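Local coordinates for protein F420-reducing hydrogenase, subunit beta (Methanothermobacter marburgensis, PDB 4OMF) that probably passes electrons from an iron-sulfur cluster through bound FAD to coenzyme F420, as the beta subunit of the F420-reducing hydrogenase, at residues 23-31 with 207-217; 83-91 with 118-126. All blocks are in the same frame, centred on the assembly; numbering follows the deposited sequence.

Overall arrangement
Interaction 1 (23-31 with 207-217) forms part of the FAD pocket. It holds the diphosphate at one end and O2 of the flavin ring at the other, and its centre is about 10 Å from the centre of the chain. Interaction 2 (83-91 with 118-126) lies about 20 Å from that centre, on the opposite side. It is buried against other protein chains of the assembly. The two centres are 28 Å apart, and the nearest atoms about 12 Å. They do not touch. The mixed sheet connects them: strand 126-132, which starts at the end of interaction 2, pairs with strand 205-208 of interaction 1. The side chain of L85 is about 11 Å from FAD.

Interaction 1 (23-31 with 207-217); sequences AQDGGIVTG and TGSVGSPDGWS. With FAD (flavin-adenine dinucleotide), chain R.
T207, near the end of strand 205-208, lies beside the start of helix 28-39, and its OG1 lies 3.5 Å from I28 CG1 while its CG2 packs on V29 CG2. G208 follows, with CA against O4' of FAD; any side chain here would run into flavin O2. S209 sets its CB 3.3 Å from D25 OD1, and the backbone N atoms of S209 and V210 both donate to flavin O2. The type II turn P213 to W216 brings G215 over D25 and G26. There G215 O receives a CA-H...O contact from G26, and a water bound to G215 N lies 3.0 Å from D25 OD1. S217 closes the contact. Its OG, beside its own backbone N (chi1 -66°), accepts the N-H of G26 at 2.9 Å. Its CB presses on I28 CG1 at 3.4 Å, tighter than usual. These contacts help place the loop and first turn of helix 28-39, whose backbone N-H groups bind the diphosphate: G27 N gives to O2P, V29 N to O1P and T30 N to O2A. D25 OD2 takes the ribityl O4' hydroxyl at 2.5 Å. Backbone N-H groups and the helix N-terminus thus probably offset the diphosphate charge.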
loop_
_atom_site.group_PDB
_atom_site.type_symbol
_atom_site.label_atom_id
_atom_site.label_comp_id
_atom_site.label_asym_id
_atom_site.label_seq_id
_atom_site.Cartn_x
_atom_site.Cartn_y
_atom_site.Cartn_z
ATOM N N ALA C 23 -33.639 -2.619 -27.466
ATOM C CA ALA C 23 -32.323 -2.301 -28.039
ATOM C C ALA C 23 -32.028 -0.821 -28.200
ATOM O O ALA C 23 -32.931 -0.022 -28.457
ATOM C CB ALA C 23 -32.194 -2.969 -29.396
ATOM N N GLN C 24 -30.747 -0.465 -28.089
ATOM C CA GLN C 24 -30.325 0.896 -28.402
ATOM C C GLN C 24 -30.569 1.228 -29.868
ATOM O O GLN C 24 -31.119 2.284 -30.215
ATOM C CB GLN C 24 -28.842 1.094 -28.083
ATOM C CG GLN C 24 -28.362 2.536 -28.295
ATOM C CD GLN C 24 -28.860 3.471 -27.174
ATOM O OE1 GLN C 24 -29.368 3.010 -26.142
ATOM N NE2 GLN C 24 -28.714 4.775 -27.377
ATOM N N ASP C 25 -30.132 0.312 -30.718
ATOM C CA ASP C 25 -30.145 0.512 -32.152
ATOM C C ASP C 25 -30.820 -0.693 -32.813
ATOM O O ASP C 25 -32.018 -0.893 -32.626
ATOM C CB ASP C 25 -28.715 0.737 -32.646
ATOM C CG ASP C 25 -28.113 2.015 -32.084
ATOM O OD1 ASP C 25 -28.774 3.072 -32.206
ATOM O OD2 ASP C 25 -27.004 1.969 -31.506
ATOM N N GLY C 26 -30.062 -1.501 -33.558
ATOM C CA GLY C 26 -30.621 -2.659 -34.255
ATOM C C GLY C 26 -30.764 -3.909 -33.387
ATOM O O GLY C 26 -31.343 -4.908 -33.807
ATOM N N GLY C 27 -30.244 -3.865 -32.166
ATOM C CA GLY C 27 -30.292 -5.032 -31.304
ATOM C C GLY C 27 -29.315 -6.103 -31.748
ATOM O O GLY C 27 -29.551 -7.299 -31.562
ATOM N N ILE C 28 -28.211 -5.671 -32.333
ATOM C CA ILE C 28 -27.224 -6.602 -32.842
ATOM C C ILE C 28 -26.503 -7.301 -31.690
ATOM O O ILE C 28 -26.264 -8.509 -31.738
ATOM C CB ILE C 28 -26.196 -5.886 -33.743
ATOM C CG1 ILE C 28 -26.901 -5.076 -34.830
ATOM C CG2 ILE C 28 -25.202 -6.886 -34.338
ATOM C CD1 ILE C 28 -27.872 -5.861 -35.715
ATOM N N VAL C 29 -26.160 -6.557 -30.646
ATOM C CA VAL C 29 -25.422 -7.172 -29.561
ATOM C C VAL C 29 -26.283 -8.184 -28.834
ATOM O O VAL C 29 -25.881 -9.341 -28.664
ATOM C CB VAL C 29 -24.903 -6.144 -28.553
ATOM C CG1 VAL C 29 -24.112 -6.863 -27.443
ATOM C CG2 VAL C 29 -24.027 -5.132 -29.283
ATOM N N THR C 30 -27.469 -7.763 -28.419
ATOM C CA THR C 30 -28.341 -8.668 -27.664
ATOM C C THR C 30 -28.768 -9.876 -28.524
ATOM O O THR C 30 -28.750 -11.019 -28.066
ATOM C CB THR C 30 -29.597 -7.938 -27.137
ATOM O OG1 THR C 30 -29.203 -6.904 -26.217
ATOM C CG2 THR C 30 -30.529 -8.925 -26.433
ATOM N N GLY C 31 -29.148 -9.612 -29.768
ATOM C CA GLY C 31 -29.540 -10.655 -30.701
ATOM C C GLY C 31 -28.431 -11.660 -30.989
ATOM O O GLY C 31 -28.669 -12.867 -31.046
ATOM N N THR C 207 -20.219 -3.185 -34.094
ATOM C CA THR C 207 -21.504 -2.619 -34.468
ATOM C C THR C 207 -21.766 -1.275 -33.785
ATOM O O THR C 207 -21.239 -0.993 -32.710
ATOM C CB THR C 207 -22.648 -3.661 -34.175
ATOM O OG1 THR C 207 -23.915 -3.188 -34.651
ATOM C CG2 THR C 207 -22.741 -3.961 -32.687
ATOM N N GLY C 208 -22.556 -0.437 -34.448
ATOM C CA GLY C 208 -22.918 0.868 -33.922
ATOM C C GLY C 208 -24.064 1.438 -34.731
ATOM O O GLY C 208 -24.556 0.797 -35.658
ATOM N N SER C 209 -24.495 2.645 -34.387
ATOM C CA SER C 209 -25.629 3.247 -35.081
ATOM C C SER C 209 -25.190 4.006 -36.315
ATOM O O SER C 209 -25.934 4.090 -37.297
ATOM C CB SER C 209 -26.400 4.198 -34.155
ATOM O OG SER C 209 -25.548 5.232 -33.689
ATOM N N VAL C 210 -23.996 4.588 -36.260
ATOM C CA VAL C 210 -23.562 5.505 -37.316
ATOM C C VAL C 210 -23.505 4.843 -38.687
ATOM O O VAL C 210 -22.921 3.774 -38.854
ATOM C CB VAL C 210 -22.199 6.118 -36.978
ATOM C CG1 VAL C 210 -21.665 6.930 -38.153
ATOM C CG2 VAL C 210 -22.339 6.988 -35.733
ATOM N N GLY C 211 -24.140 5.487 -39.667
ATOM C CA GLY C 211 -24.135 4.996 -41.040
ATOM C C GLY C 211 -25.470 4.362 -41.384
ATOM O O GLY C 211 -25.801 4.172 -42.554
ATOM N N SER C 212 -26.254 4.068 -40.347
ATOM C CA SER C 212 -27.559 3.418 -40.503
ATOM C C SER C 212 -28.691 4.309 -39.993
ATOM O O SER C 212 -28.476 5.158 -39.128
ATOM C CB SER C 212 -27.588 2.071 -39.755
ATOM O OG SER C 212 -26.868 1.072 -40.458
ATOM N N PRO C 213 -29.907 4.100 -40.521
ATOM C CA PRO C 213 -31.085 4.823 -40.031
ATOM C C PRO C 213 -31.513 4.342 -38.648
ATOM O O PRO C 213 -31.006 3.332 -38.147
ATOM C CB PRO C 213 -32.155 4.520 -41.088
ATOM C CG PRO C 213 -31.727 3.234 -41.703
ATOM C CD PRO C 213 -30.231 3.204 -41.648
ATOM N N ASP C 214 -32.421 5.084 -38.026
ATOM C CA ASP C 214 -32.870 4.782 -36.671
ATOM C C ASP C 214 -33.435 3.369 -36.553
ATOM O O ASP C 214 -34.257 2.952 -37.362
ATOM C CB ASP C 214 -33.920 5.801 -36.221
ATOM C CG ASP C 214 -33.314 7.159 -35.911
ATOM O OD1 ASP C 214 -32.281 7.199 -35.213
ATOM O OD2 ASP C 214 -33.864 8.180 -36.376
ATOM N N GLY C 215 -32.975 2.631 -35.551
ATOM C CA GLY C 215 -33.478 1.286 -35.317
ATOM C C GLY C 215 -32.707 0.244 -36.098
ATOM O O GLY C 215 -33.026 -0.952 -36.062
ATOM N N TRP C 216 -31.690 0.701 -36.817
ATOM C CA TRP C 216 -30.808 -0.186 -37.571
ATOM C C TRP C 216 -29.377 0.037 -37.133
ATOM O O TRP C 216 -29.057 1.057 -36.496
ATOM C CB TRP C 216 -30.928 0.061 -39.073
ATOM C CG TRP C 216 -32.227 -0.372 -39.655
ATOM C CD1 TRP C 216 -33.431 0.263 -39.540
ATOM C CD2 TRP C 216 -32.456 -1.535 -40.459
ATOM N NE1 TRP C 216 -34.398 -0.436 -40.222
ATOM C CE2 TRP C 216 -33.825 -1.544 -40.797
ATOM C CE3 TRP C 216 -31.636 -2.574 -40.924
ATOM C CZ2 TRP C 216 -34.395 -2.547 -41.584
ATOM C CZ3 TRP C 216 -32.206 -3.573 -41.705
ATOM C CH2 TRP C 216 -33.574 -3.549 -42.025
ATOM N N SER C 217 -28.516 -0.919 -37.463
ATOM C CA SER C 217 -27.102 -0.861 -37.061
ATOM C C SER C 217 -26.172 -1.128 -38.229
ATOM O O SER C 217 -26.493 -1.929 -39.103
ATOM C CB SER C 217 -26.789 -1.887 -35.977
ATOM O OG SER C 217 -27.450 -1.602 -34.767
HETATM P PA FAD R . -28.289 -3.709 -27.571
HETATM O O1A FAD R . -28.997 -2.449 -27.145
HETATM O O2A FAD R . -29.010 -4.964 -27.970
HETATM O O5B FAD R . -27.286 -4.104 -26.398
HETATM C C5B FAD R . -26.366 -3.078 -26.000
HETATM C C4B FAD R . -25.168 -3.768 -25.343
HETATM O O4B FAD R . -24.199 -2.782 -24.986
HETATM C C3B FAD R . -25.604 -4.478 -24.067
HETATM O O3B FAD R . -25.114 -5.827 -24.020
HETATM C C2B FAD R . -24.945 -3.654 -22.971
HETATM O O2B FAD R . -24.543 -4.491 -21.876
HETATM C C1B FAD R . -23.750 -3.025 -23.663
HETATM N N9A FAD R . -23.394 -1.755 -23.006
HETATM C C8A FAD R . -24.233 -0.731 -22.768
HETATM N N7A FAD R . -23.581 0.289 -22.162
HETATM C C5A FAD R . -22.286 -0.108 -22.018
HETATM C C6A FAD R . -21.059 0.482 -21.434
HETATM N N6A FAD R . -21.070 1.715 -20.862
HETATM N N1A FAD R . -19.938 -0.253 -21.500
HETATM C C2A FAD R . -19.906 -1.495 -22.029
HETATM N N3A FAD R . -20.987 -2.107 -22.569
HETATM C C4A FAD R . -22.176 -1.453 -22.581
HETATM N N1 FAD R . -22.330 3.985 -31.328
HETATM C C2 FAD R . -21.872 4.668 -32.451
HETATM O O2 FAD R . -22.404 4.436 -33.555
HETATM N N3 FAD R . -20.871 5.618 -32.302
HETATM C C4 FAD R . -20.293 5.855 -31.072
HETATM O O4 FAD R . -19.367 6.692 -30.989
HETATM C C4X FAD R . -21.156 5.692 -29.924
HETATM N N5 FAD R . -20.550 6.066 -28.620
HETATM C C5X FAD R . -20.640 4.985 -27.630
HETATM C C6 FAD R . -20.027 5.267 -26.398
HETATM C C7 FAD R . -20.229 4.413 -25.307
HETATM C C7M FAD R . -19.559 4.704 -23.971
HETATM C C8 FAD R . -21.056 3.305 -25.474
HETATM C C8M FAD R . -21.358 2.309 -24.370
HETATM C C9 FAD R . -21.687 3.023 -26.705
HETATM C C9A FAD R . -21.555 3.919 -27.772
HETATM N N10 FAD R . -22.102 3.594 -29.041
HETATM C C10 FAD R . -22.042 4.500 -30.084
HETATM C "C1'" FAD R . -22.699 2.282 -29.358
HETATM C "C2'" FAD R . -24.197 2.227 -29.209
HETATM O "O2'" FAD R . -24.732 3.217 -28.457
HETATM C "C3'" FAD R . -24.660 0.976 -29.013
HETATM O "O3'" FAD R . -24.388 0.480 -27.781
HETATM C "C4'" FAD R . -24.460 -0.016 -30.147
HETATM O "O4'" FAD R . -24.955 0.493 -31.403
HETATM C "C5'" FAD R . -25.113 -1.363 -29.819
HETATM O "O5'" FAD R . -26.520 -1.263 -29.979
HETATM P P FAD R . -27.430 -2.570 -30.138
HETATM O O1P FAD R . -26.785 -3.419 -31.210
HETATM O O2P FAD R . -28.864 -2.165 -30.320
HETATM O O3P FAD R . -27.203 -3.328 -28.715
HETATM O O HOH W 1 -30.163 3.375 -34.827
#

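Interaction 2 (83-91 with 118-126); sequences MMLKKAVRQ and GVRFLADKI. With KEN (N,N-dimethylmethanamine), chain P.
R90 reaches R120 O through a bend: CG lies beside the backbone N (chi1 -58°), and the chain turns again at chi2 (-68°). L122 sends CG anti to its N (chi1 167°), which carries its methyls to L85 and V89. The contact belongs to the alpha/beta fold, where the short, weakly bonded helix 85-89 and the loop leading into strand 126-132 pack together beside the mixed sheet. R90 grips one carbonyl end-on with two nitrogens. NH1 gives to R120 O at 3.0 Å and NH2 gives to the same R120 O at 2.9 Å. The oxygen lies in the guanidinium plane, while K86 CG sits over one face. R90 also bonds to the backbone and an acidic side chain of another protein chain, so it ties this loop to the interface. With an alanine in place of R90, R120 O is likely to lose both of its arginine donors, and the acidic group of the other chain its mate. On the apolar side of the contact, V89 CG1 meets L122 CD1 at 3.7 Å, the two side chains crossing at about a right angle. L85 CB rests on L122 CD2, and I109 of helix 103-114 adjoins L85. K125 runs extended past V89, its CD 3.8 Å from V89 CG1. Its NZ donates to F121 O at 2.9 Å and to a water, which donates a hydrogen bond to V89 O at 2.8 Å.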
loop_
_atom_site.group_PDB
_atom_site.type_symbol
_atom_site.label_atom_id
_atom_site.label_comp_id
_atom_site.label_asym_id
_atom_site.label_seq_id
_atom_site.Cartn_x
_atom_site.Cartn_y
_atom_site.Cartn_z
ATOM N N MET C 83 -13.365 -6.563 -16.366
ATOM C CA MET C 83 -13.121 -7.026 -14.987
ATOM C C MET C 83 -13.795 -8.364 -14.642
ATOM O O MET C 83 -13.364 -9.048 -13.717
ATOM C CB MET C 83 -13.572 -5.962 -13.976
ATOM C CG MET C 83 -15.078 -5.892 -13.758
ATOM S SD MET C 83 -15.578 -4.460 -12.724
ATOM C CE MET C 83 -14.681 -4.939 -11.242
ATOM N N MET C 84 -14.864 -8.736 -15.350
ATOM C CA MET C 84 -15.601 -9.949 -14.980
ATOM C C MET C 84 -15.247 -11.190 -15.811
ATOM O O MET C 84 -15.762 -12.265 -15.546
ATOM C CB MET C 84 -17.113 -9.707 -15.092
ATOM C CG MET C 84 -17.638 -8.639 -14.144
ATOM S SD MET C 84 -17.507 -9.197 -12.440
ATOM C CE MET C 84 -18.466 -10.712 -12.557
ATOM N N LEU C 85 -14.390 -11.030 -16.815
ATOM C CA LEU C 85 -14.040 -12.146 -17.698
ATOM C C LEU C 85 -13.413 -13.315 -16.947
ATOM O O LEU C 85 -13.704 -14.469 -17.255
ATOM C CB LEU C 85 -13.092 -11.683 -18.813
ATOM C CG LEU C 85 -13.684 -10.692 -19.816
ATOM C CD1 LEU C 85 -12.609 -10.336 -20.839
ATOM C CD2 LEU C 85 -14.925 -11.230 -20.531
ATOM N N LYS C 86 -12.562 -13.057 -15.957
ATOM C CA LYS C 86 -11.963 -14.226 -15.299
ATOM C C LYS C 86 -12.946 -14.893 -14.332
ATOM O O LYS C 86 -12.993 -16.118 -14.299
ATOM C CB LYS C 86 -10.658 -13.920 -14.559
ATOM C CG LYS C 86 -9.945 -15.265 -14.142
ATOM C CD LYS C 86 -8.896 -15.080 -13.078
ATOM C CE LYS C 86 -7.724 -14.304 -13.627
ATOM N NZ LYS C 86 -6.881 -13.770 -12.515
ATOM N N LYS C 87 -13.721 -14.127 -13.566
ATOM C CA LYS C 87 -14.760 -14.731 -12.731
ATOM C C LYS C 87 -15.656 -15.662 -13.591
ATOM O O LYS C 87 -16.094 -16.742 -13.159
ATOM C CB LYS C 87 -15.614 -13.658 -12.055
ATOM C CG LYS C 87 -16.635 -14.214 -11.070
ATOM C CD LYS C 87 -16.006 -14.482 -9.703
ATOM C CE LYS C 87 -16.948 -15.236 -8.746
ATOM N NZ LYS C 87 -18.319 -14.670 -8.695
ATOM N N ALA C 88 -15.927 -15.225 -14.811
ATOM C CA ALA C 88 -16.828 -15.963 -15.686
ATOM C C ALA C 88 -16.295 -17.356 -15.996
ATOM O O ALA C 88 -17.073 -18.296 -16.103
ATOM C CB ALA C 88 -17.077 -15.169 -16.980
ATOM N N VAL C 89 -14.974 -17.515 -16.061
ATOM C CA VAL C 89 -14.427 -18.835 -16.393
ATOM C C VAL C 89 -13.986 -19.600 -15.134
ATOM O O VAL C 89 -13.555 -20.758 -15.222
ATOM C CB VAL C 89 -13.260 -18.731 -17.390
ATOM C CG1 VAL C 89 -13.739 -18.099 -18.728
ATOM C CG2 VAL C 89 -12.081 -17.947 -16.796
ATOM N N ARG C 90 -14.101 -18.972 -13.965
ATOM C CA ARG C 90 -13.826 -19.696 -12.722
ATOM C C ARG C 90 -15.137 -20.195 -12.125
ATOM O O ARG C 90 -15.653 -21.209 -12.581
ATOM C CB ARG C 90 -13.029 -18.827 -11.753
ATOM C CG ARG C 90 -11.686 -18.361 -12.372
ATOM C CD ARG C 90 -10.688 -19.502 -12.578
ATOM N NE ARG C 90 -9.336 -18.948 -12.667
ATOM C CZ ARG C 90 -8.616 -18.890 -13.785
ATOM N NH1 ARG C 90 -9.084 -19.387 -14.925
ATOM N NH2 ARG C 90 -7.408 -18.352 -13.750
ATOM N N GLN C 91 -15.697 -19.498 -11.132
ATOM C CA GLN C 91 -16.861 -20.057 -10.444
ATOM C C GLN C 91 -18.088 -20.195 -11.338
ATOM O O GLN C 91 -18.939 -21.039 -11.065
ATOM C CB GLN C 91 -17.226 -19.221 -9.203
ATOM C CG GLN C 91 -16.255 -19.402 -8.028
ATOM C CD GLN C 91 -15.015 -18.526 -8.121
ATOM O OE1 GLN C 91 -14.850 -17.732 -9.050
ATOM N NE2 GLN C 91 -14.126 -18.680 -7.153
ATOM N N GLY C 118 -0.195 -12.834 -16.571
ATOM C CA GLY C 118 -0.757 -13.233 -15.278
ATOM C C GLY C 118 -2.134 -13.883 -15.382
ATOM O O GLY C 118 -2.852 -13.988 -14.388
ATOM N N VAL C 119 -2.517 -14.297 -16.585
ATOM C CA VAL C 119 -3.912 -14.713 -16.824
ATOM C C VAL C 119 -3.962 -16.170 -17.299
ATOM O O VAL C 119 -3.662 -16.484 -18.457
ATOM C CB VAL C 119 -4.605 -13.776 -17.843
ATOM C CG1 VAL C 119 -6.089 -14.109 -17.971
ATOM C CG2 VAL C 119 -4.448 -12.306 -17.393
ATOM N N ARG C 120 -4.283 -17.050 -16.360
ATOM C CA ARG C 120 -4.285 -18.496 -16.559
ATOM C C ARG C 120 -5.620 -19.004 -17.110
ATOM O O ARG C 120 -6.635 -18.727 -16.521
ATOM C CB ARG C 120 -3.983 -19.173 -15.205
ATOM C CG ARG C 120 -4.161 -20.683 -15.121
ATOM C CD ARG C 120 -4.005 -21.090 -13.637
ATOM N NE ARG C 120 -4.489 -22.456 -13.397
ATOM C CZ ARG C 120 -3.718 -23.523 -13.202
ATOM N NH1 ARG C 120 -2.393 -23.418 -13.170
ATOM N NH2 ARG C 120 -4.289 -24.709 -13.011
ATOM N N PHE C 121 -5.591 -19.737 -18.229
ATOM C CA PHE C 121 -6.763 -20.431 -18.787
ATOM C C PHE C 121 -7.999 -19.529 -18.941
ATOM O O PHE C 121 -9.105 -19.853 -18.462
ATOM C CB PHE C 121 -7.115 -21.650 -17.924
ATOM C CG PHE C 121 -5.989 -22.663 -17.792
ATOM C CD1 PHE C 121 -5.018 -22.784 -18.777
ATOM C CD2 PHE C 121 -5.912 -23.491 -16.687
ATOM C CE1 PHE C 121 -3.985 -23.722 -18.662
ATOM C CE2 PHE C 121 -4.874 -24.442 -16.572
ATOM C CZ PHE C 121 -3.920 -24.546 -17.566
ATOM N N LEU C 122 -7.795 -18.397 -19.605
ATOM C CA LEU C 122 -8.899 -17.540 -20.027
ATOM C C LEU C 122 -8.852 -17.271 -21.528
ATOM O O LEU C 122 -9.878 -17.336 -22.197
ATOM C CB LEU C 122 -8.891 -16.222 -19.251
ATOM C CG LEU C 122 -9.814 -15.144 -19.850
ATOM C CD1 LEU C 122 -11.283 -15.636 -19.855
ATOM C CD2 LEU C 122 -9.694 -13.883 -19.054
ATOM N N ALA C 123 -7.656 -17.012 -22.061
ATOM C CA ALA C 123 -7.525 -16.477 -23.424
ATOM C C ALA C 123 -8.267 -17.296 -24.487
ATOM O O ALA C 123 -8.979 -16.742 -25.323
ATOM C CB ALA C 123 -6.067 -16.364 -23.788
ATOM N N ASP C 124 -8.134 -18.616 -24.442
ATOM C CA ASP C 124 -8.735 -19.436 -25.480
ATOM C C ASP C 124 -10.231 -19.680 -25.259
ATOM O O ASP C 124 -10.907 -20.239 -26.118
ATOM C CB ASP C 124 -7.987 -20.767 -25.580
ATOM C CG ASP C 124 -6.528 -20.574 -25.942
ATOM O OD1 ASP C 124 -6.251 -19.755 -26.850
ATOM O OD2 ASP C 124 -5.657 -21.214 -25.310
ATOM N N LYS C 125 -10.747 -19.249 -24.114
ATOM C CA LYS C 125 -12.170 -19.432 -23.823
ATOM C C LYS C 125 -13.058 -18.352 -24.408
ATOM O O LYS C 125 -14.277 -18.511 -24.445
ATOM C CB LYS C 125 -12.371 -19.515 -22.303
ATOM C CG LYS C 125 -11.820 -20.841 -21.775
ATOM C CD LYS C 125 -11.731 -20.888 -20.270
ATOM C CE LYS C 125 -10.974 -22.151 -19.807
ATOM N NZ LYS C 125 -10.883 -22.157 -18.314
ATOM N N ILE C 126 -12.464 -17.250 -24.845
ATOM C CA ILE C 126 -13.247 -16.196 -25.466
ATOM C C ILE C 126 -13.599 -16.624 -26.895
ATOM O O ILE C 126 -12.707 -16.821 -27.729
ATOM C CB ILE C 126 -12.486 -14.868 -25.445
ATOM C CG1 ILE C 126 -12.163 -14.502 -23.996
ATOM C CG2 ILE C 126 -13.299 -13.766 -26.128
ATOM C CD1 ILE C 126 -11.491 -13.191 -23.845
HETATM C CA1 KEN P . -11.676 -14.801 -32.326
HETATM C CB1 KEN P . -10.481 -15.252 -30.162
HETATM C CC1 KEN P . -12.488 -13.823 -30.137
HETATM N NE1 KEN P . -11.820 -15.000 -30.818
HETATM O O HOH W 2 -4.978 -15.902 -13.696
HETATM O O HOH W 3 -13.612 -22.318 -17.513
#